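Local coordinates for acyl-CoA thioesterase YbgC (Helicobacter pylori, PDB 2PZH), which hydrolyses the thioester bond of long-chain acyl-CoAs and of benzoyl-CoA as a hot-dog-fold homotetramer and may take part in phospholipid metabolism, at residues 11-14 with 15-19; 26-29 with 30-34. All coordinates share one frame; numbering follows the deposited sequence.

Contact 1: residues 11-14 with 15-19; sequences DTDS and EGVVY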
loop_
_atom_site.group_PDB
_atom_site.type_symbol
_atom_site.label_atom_id
_atom_site.label_comp_id
_atom_site.label_asym_id
_atom_site.label_seq_id
_atom_site.Cartn_x
_atom_site.Cartn_y
_atom_site.Cartn_z
ATOM N N ASP A 11 1.124 3.218 -7.319
ATOM C CA ASP A 11 -0.281 2.977 -7.592
ATOM C C ASP A 11 -0.497 1.948 -8.681
ATOM O O ASP A 11 -1.606 1.464 -8.867
ATOM C CB ASP A 11 -0.924 4.269 -8.083
ATOM C CG ASP A 11 -0.990 5.345 -7.000
ATOM O OD1 ASP A 11 -1.210 5.012 -5.813
ATOM O OD2 ASP A 11 -0.844 6.528 -7.354
ATOM N N THR A 12 0.546 1.664 -9.444
ATOM C CA THR A 12 0.405 0.827 -10.627
ATOM C C THR A 12 0.689 -0.635 -10.287
ATOM O O THR A 12 1.283 -0.934 -9.256
ATOM C CB THR A 12 1.364 1.285 -11.765
ATOM O OG1 THR A 12 2.733 1.091 -11.364
ATOM C CG2 THR A 12 1.149 2.774 -12.091
ATOM N N ASP A 13 0.271 -1.533 -11.166
ATOM C CA ASP A 13 0.691 -2.944 -11.075
ATOM C C ASP A 13 1.398 -3.422 -12.332
ATOM O O ASP A 13 1.649 -2.651 -13.240
ATOM C CB ASP A 13 -0.481 -3.868 -10.756
ATOM C CG ASP A 13 -1.553 -3.871 -11.838
ATOM O OD1 ASP A 13 -1.308 -3.487 -13.013
ATOM O OD2 ASP A 13 -2.690 -4.238 -11.478
ATOM N N SER A 14 1.749 -4.710 -12.364
ATOM C CA SER A 14 2.563 -5.250 -13.452
ATOM C C SER A 14 1.860 -5.167 -14.804
ATOM O O SER A 14 2.501 -5.211 -15.852
ATOM C CB SER A 14 2.910 -6.709 -13.145
ATOM O OG SER A 14 1.712 -7.459 -13.057
ATOM N N GLU A 15 0.535 -5.056 -14.785
ATOM C CA GLU A 15 -0.223 -4.886 -16.033
ATOM C C GLU A 15 -0.080 -3.465 -16.591
ATOM O O GLU A 15 -0.485 -3.188 -17.720
ATOM C CB GLU A 15 -1.705 -5.265 -15.851
ATOM C CG GLU A 15 -2.595 -4.943 -17.076
ATOM C CD GLU A 15 -4.102 -5.013 -16.799
ATOM O OE1 GLU A 15 -4.513 -5.524 -15.728
ATOM O OE2 GLU A 15 -4.876 -4.534 -17.664
ATOM N N GLY A 16 0.487 -2.560 -15.800
ATOM C CA GLY A 16 0.665 -1.172 -16.213
ATOM C C GLY A 16 -0.503 -0.240 -15.898
ATOM O O GLY A 16 -0.553 0.885 -16.389
ATOM N N VAL A 17 -1.455 -0.709 -15.109
ATOM C CA VAL A 17 -2.598 0.131 -14.741
ATOM C C VAL A 17 -2.677 0.237 -13.233
ATOM O O VAL A 17 -1.977 -0.457 -12.525
ATOM C CB VAL A 17 -3.922 -0.428 -15.274
ATOM C CG1 VAL A 17 -3.900 -0.438 -16.833
ATOM C CG2 VAL A 17 -4.199 -1.829 -14.694
ATOM N N VAL A 18 -3.554 1.101 -12.746
ATOM C CA VAL A 18 -3.734 1.260 -11.320
ATOM C C VAL A 18 -4.294 -0.042 -10.727
ATOM O O VAL A 18 -5.266 -0.629 -11.240
ATOM C CB VAL A 18 -4.670 2.451 -11.026
ATOM C CG1 VAL A 18 -5.151 2.441 -9.564
ATOM C CG2 VAL A 18 -3.988 3.778 -11.399
ATOM N N TYR A 19 -3.658 -0.496 -9.659
ATOM C CA TYR A 19 -4.118 -1.686 -8.930
ATOM C C TYR A 19 -5.518 -1.414 -8.373
ATOM O O TYR A 19 -5.768 -0.362 -7.802
ATOM C CB TYR A 19 -3.121 -2.042 -7.831
ATOM C CG TYR A 19 -3.548 -3.238 -6.986
ATOM C CD1 TYR A 19 -3.352 -4.554 -7.445
ATOM C CD2 TYR A 19 -4.117 -3.060 -5.740
ATOM C CE1 TYR A 19 -3.736 -5.637 -6.661
ATOM C CE2 TYR A 19 -4.500 -4.121 -4.968
ATOM C CZ TYR A 19 -4.307 -5.406 -5.428
ATOM O OH TYR A 19 -4.702 -6.445 -4.625
HETATM O O HOH W 1 -4.481 -5.119 -13.356
#
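Asp13 and Val17 meet through their backbones: Asp13 N donates to Val17 O at 2.8 Å. From the same residue Asp13 O receives Gly16 N at 2.8 Å, the bond that closes a type I beta turn over Asp13 to Gly16. Gly16, the last residue of the turn, has phi 89° and psi 10°, a conformation that glycine adopts readily because it lacks a CB. Farther back, Tyr19 N reaches Asp11 O at 2.9 Å, and the two arms of the loop form a single backbone bridge between Thr12 and Val18.

The carboxylate of Asp13 folds back inside this loop. With chi1 at 63°, CG lies between its own N and carbonyl carbon, which brings OD1 over the turn; there it takes weak bonds from Glu15 N at 3.0 Å and from Val17 N at 3.5 Å. Its other oxygen, OD2, receives a water at 2.7 Å; the same water lies very close to Glu15 OE1, so that second leg is doubtful. Glu15 OE2 is bound by Tyr119 OH of the third subunit.

Packing across the loop is limited to a few side-chain contacts. The CG2 methyl of Val17 lies 3.7 Å from Asp13 OD1, and Tyr19 presents the edge of its ring to Asp13 OD2, CD1 being 4.1 Å away. Val18 turns instead to Tyr23 and Tyr26 of helix 22-36, and Thr12 packs on Asp13 of the second subunit.

Asp13 is the predicted active-site residue, consistent with the catalytic aspartate of 4-hydroxybenzoyl-CoA thioesterases. Two weak N-H bonds to OD1 and a water on OD2 would tend to limit rotation of the carboxylate, consistent with the loop orienting this group.

Contact 2: residues 26-29 with 30-34; sequences YCER and ARSEF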
loop_
_atom_site.group_PDB
_atom_site.type_symbol
_atom_site.label_atom_id
_atom_site.label_comp_id
_atom_site.label_asym_id
_atom_site.label_seq_id
_atom_site.Cartn_x
_atom_site.Cartn_y
_atom_site.Cartn_z
ATOM N N TYR A 26 -8.007 6.546 -3.330
ATOM C CA TYR A 26 -8.324 7.865 -3.901
ATOM C C TYR A 26 -9.674 8.419 -3.404
ATOM O O TYR A 26 -9.783 9.621 -3.046
ATOM C CB TYR A 26 -8.342 7.809 -5.414
ATOM C CG TYR A 26 -7.056 7.370 -6.072
ATOM C CD1 TYR A 26 -5.809 7.640 -5.510
ATOM C CD2 TYR A 26 -7.094 6.722 -7.281
ATOM C CE1 TYR A 26 -4.623 7.253 -6.158
ATOM C CE2 TYR A 26 -5.931 6.331 -7.937
ATOM C CZ TYR A 26 -4.705 6.596 -7.381
ATOM O OH TYR A 26 -3.580 6.192 -8.056
ATOM N N CYS A 27 -10.690 7.563 -3.371
ATOM C CA CYS A 27 -12.006 7.991 -2.904
ATOM C C CYS A 27 -11.932 8.416 -1.440
ATOM O O CYS A 27 -12.509 9.425 -1.049
ATOM C CB CYS A 27 -13.064 6.915 -3.140
ATOM S SG CYS A 27 -13.431 6.757 -4.891
ATOM N N GLU A 28 -11.194 7.646 -0.645
ATOM C CA GLU A 28 -11.028 7.938 0.770
ATOM C C GLU A 28 -10.376 9.294 0.937
ATOM O O GLU A 28 -10.833 10.100 1.745
ATOM C CB GLU A 28 -10.181 6.870 1.452
ATOM C CG GLU A 28 -10.346 6.820 2.961
ATOM C CD GLU A 28 -9.871 8.062 3.672
ATOM O OE1 GLU A 28 -10.678 8.614 4.449
ATOM O OE2 GLU A 28 -8.695 8.468 3.486
ATOM N N ARG A 29 -9.293 9.545 0.205
ATOM C CA ARG A 29 -8.618 10.851 0.305
ATOM C C ARG A 29 -9.634 11.983 0.072
ATOM O O ARG A 29 -9.676 12.963 0.842
ATOM C CB ARG A 29 -7.485 10.957 -0.717
ATOM C CG ARG A 29 -6.431 9.884 -0.528
ATOM C CD ARG A 29 -5.324 10.085 -1.541
ATOM N NE ARG A 29 -4.489 8.893 -1.644
ATOM C CZ ARG A 29 -3.595 8.718 -2.602
ATOM N NH1 ARG A 29 -3.428 9.664 -3.521
ATOM N NH2 ARG A 29 -2.873 7.603 -2.651
ATOM N N ALA A 30 -10.438 11.838 -0.978
ATOM C CA ALA A 30 -11.462 12.858 -1.323
ATOM C C ALA A 30 -12.405 13.184 -0.160
ATOM O O ALA A 30 -12.711 14.364 0.120
ATOM C CB ALA A 30 -12.279 12.410 -2.545
ATOM N N ARG A 31 -12.890 12.129 0.483
ATOM C CA ARG A 31 -13.785 12.252 1.611
ATOM C C ARG A 31 -13.099 12.954 2.775
ATOM O O ARG A 31 -13.646 13.921 3.327
ATOM C CB ARG A 31 -14.294 10.886 2.059
ATOM C CG ARG A 31 -14.989 10.104 0.970
ATOM C CD ARG A 31 -15.739 8.928 1.566
ATOM N NE ARG A 31 -14.887 7.883 2.120
ATOM C CZ ARG A 31 -14.403 6.867 1.404
ATOM N NH1 ARG A 31 -14.659 6.791 0.111
ATOM N NH2 ARG A 31 -13.666 5.932 1.977
ATOM N N SER A 32 -11.902 12.488 3.132
ATOM C CA SER A 32 -11.166 13.064 4.263
ATOM C C SER A 32 -10.773 14.527 4.005
ATOM O O SER A 32 -10.844 15.369 4.899
ATOM C CB SER A 32 -9.936 12.231 4.618
ATOM O OG SER A 32 -10.316 11.019 5.270
ATOM N N GLU A 33 -10.386 14.839 2.780
ATOM C CA GLU A 33 -9.987 16.206 2.481
ATOM C C GLU A 33 -11.142 17.203 2.707
ATOM O O GLU A 33 -10.899 18.343 3.072
ATOM C CB GLU A 33 -9.407 16.318 1.076
ATOM C CG GLU A 33 -8.698 17.652 0.796
ATOM C CD GLU A 33 -7.409 17.852 1.597
ATOM O OE1 GLU A 33 -6.843 16.873 2.138
ATOM O OE2 GLU A 33 -6.942 19.008 1.676
ATOM N N PHE A 34 -12.386 16.783 2.512
ATOM C CA PHE A 34 -13.514 17.696 2.792
ATOM C C PHE A 34 -13.489 18.154 4.257
ATOM O O PHE A 34 -13.831 19.313 4.572
ATOM C CB PHE A 34 -14.865 17.041 2.485
ATOM C CG PHE A 34 -15.216 17.021 1.022
ATOM C CD1 PHE A 34 -15.473 18.203 0.334
ATOM C CD2 PHE A 34 -15.305 15.820 0.337
ATOM C CE1 PHE A 34 -15.802 18.179 -1.015
ATOM C CE2 PHE A 34 -15.628 15.789 -1.006
ATOM C CZ PHE A 34 -15.889 16.968 -1.684
HETATM O O HOH W 2 -7.575 10.043 5.199
HETATM O O HOH W 3 -13.223 8.498 4.576
#
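Glu28 and Ser32, one helical turn apart, are joined by a side-chain hydrogen bond in which Ser32 OG donates to Glu28 OE1 at 2.6 Å, on the syn side and 15° out of the carboxylate plane. The glutamate chain bends at chi2 (-65°), which swings its end back toward the next turn, and Ser32, whose CB points toward residues 26-29, meets that end with its OG. One water links Glu28 OE2 to Ser32 OG; a second donates to OE1 and accepts from Arg31 NE.

Backbone bonds supply the frame. Ala30, Arg31, Ser32 and Glu33 each give their N-H to the carbonyl four residues earlier, from Ala30 N to Tyr26 O at 3.1 Å through Glu33 N to Arg29 O at 2.8 Å.

Packing centres on Arg31, where the bend at chi3 folds the guanidinium back along the helix, one face over Glu28 CA, which lies 3.5 Å above its plane. Arg31 NH1 also comes within 3.6 Å of Cys27 CB and bonds Gln86 on strand 81-92. Small Ala30 lets the helix lie close to the sheet at Ile70 and Thr72.

Glu28 and Arg31 carry opposite charges, but Glu28 OE1 and Arg31 NH2 are 4.7 Å apart, with the carboxylate and guanidinium planes turned 80° to each other; the water between OE1 and NE joins them indirectly. Serine, two waters and the nearby guanidinium would together be expected to stabilise the buried carboxylate of Glu28 as an anion.

Followed from the N terminus, the chain leaves strand 3-6 and enters contact 1, where residues 11-19 double back on themselves and close a short loop. It then runs into helix 22-36, which holds contact 2 as successive turns and closes no larger loop. The contacts stand in series, neither nested nor crossed, with centres about 21 Å apart. They nevertheless touch: Asp11 OD2, which also accepts Tyr8 N, and Tyr26 OH lie 2.8 Å apart, probably hydrogen-bonded, tying the loop to the helix that forms the sausage of the hot-dog fold, wrapped by its sheet. Both contacts also reach the third subunit, Tyr19 and Glu28 packing on each other's copies across that interface.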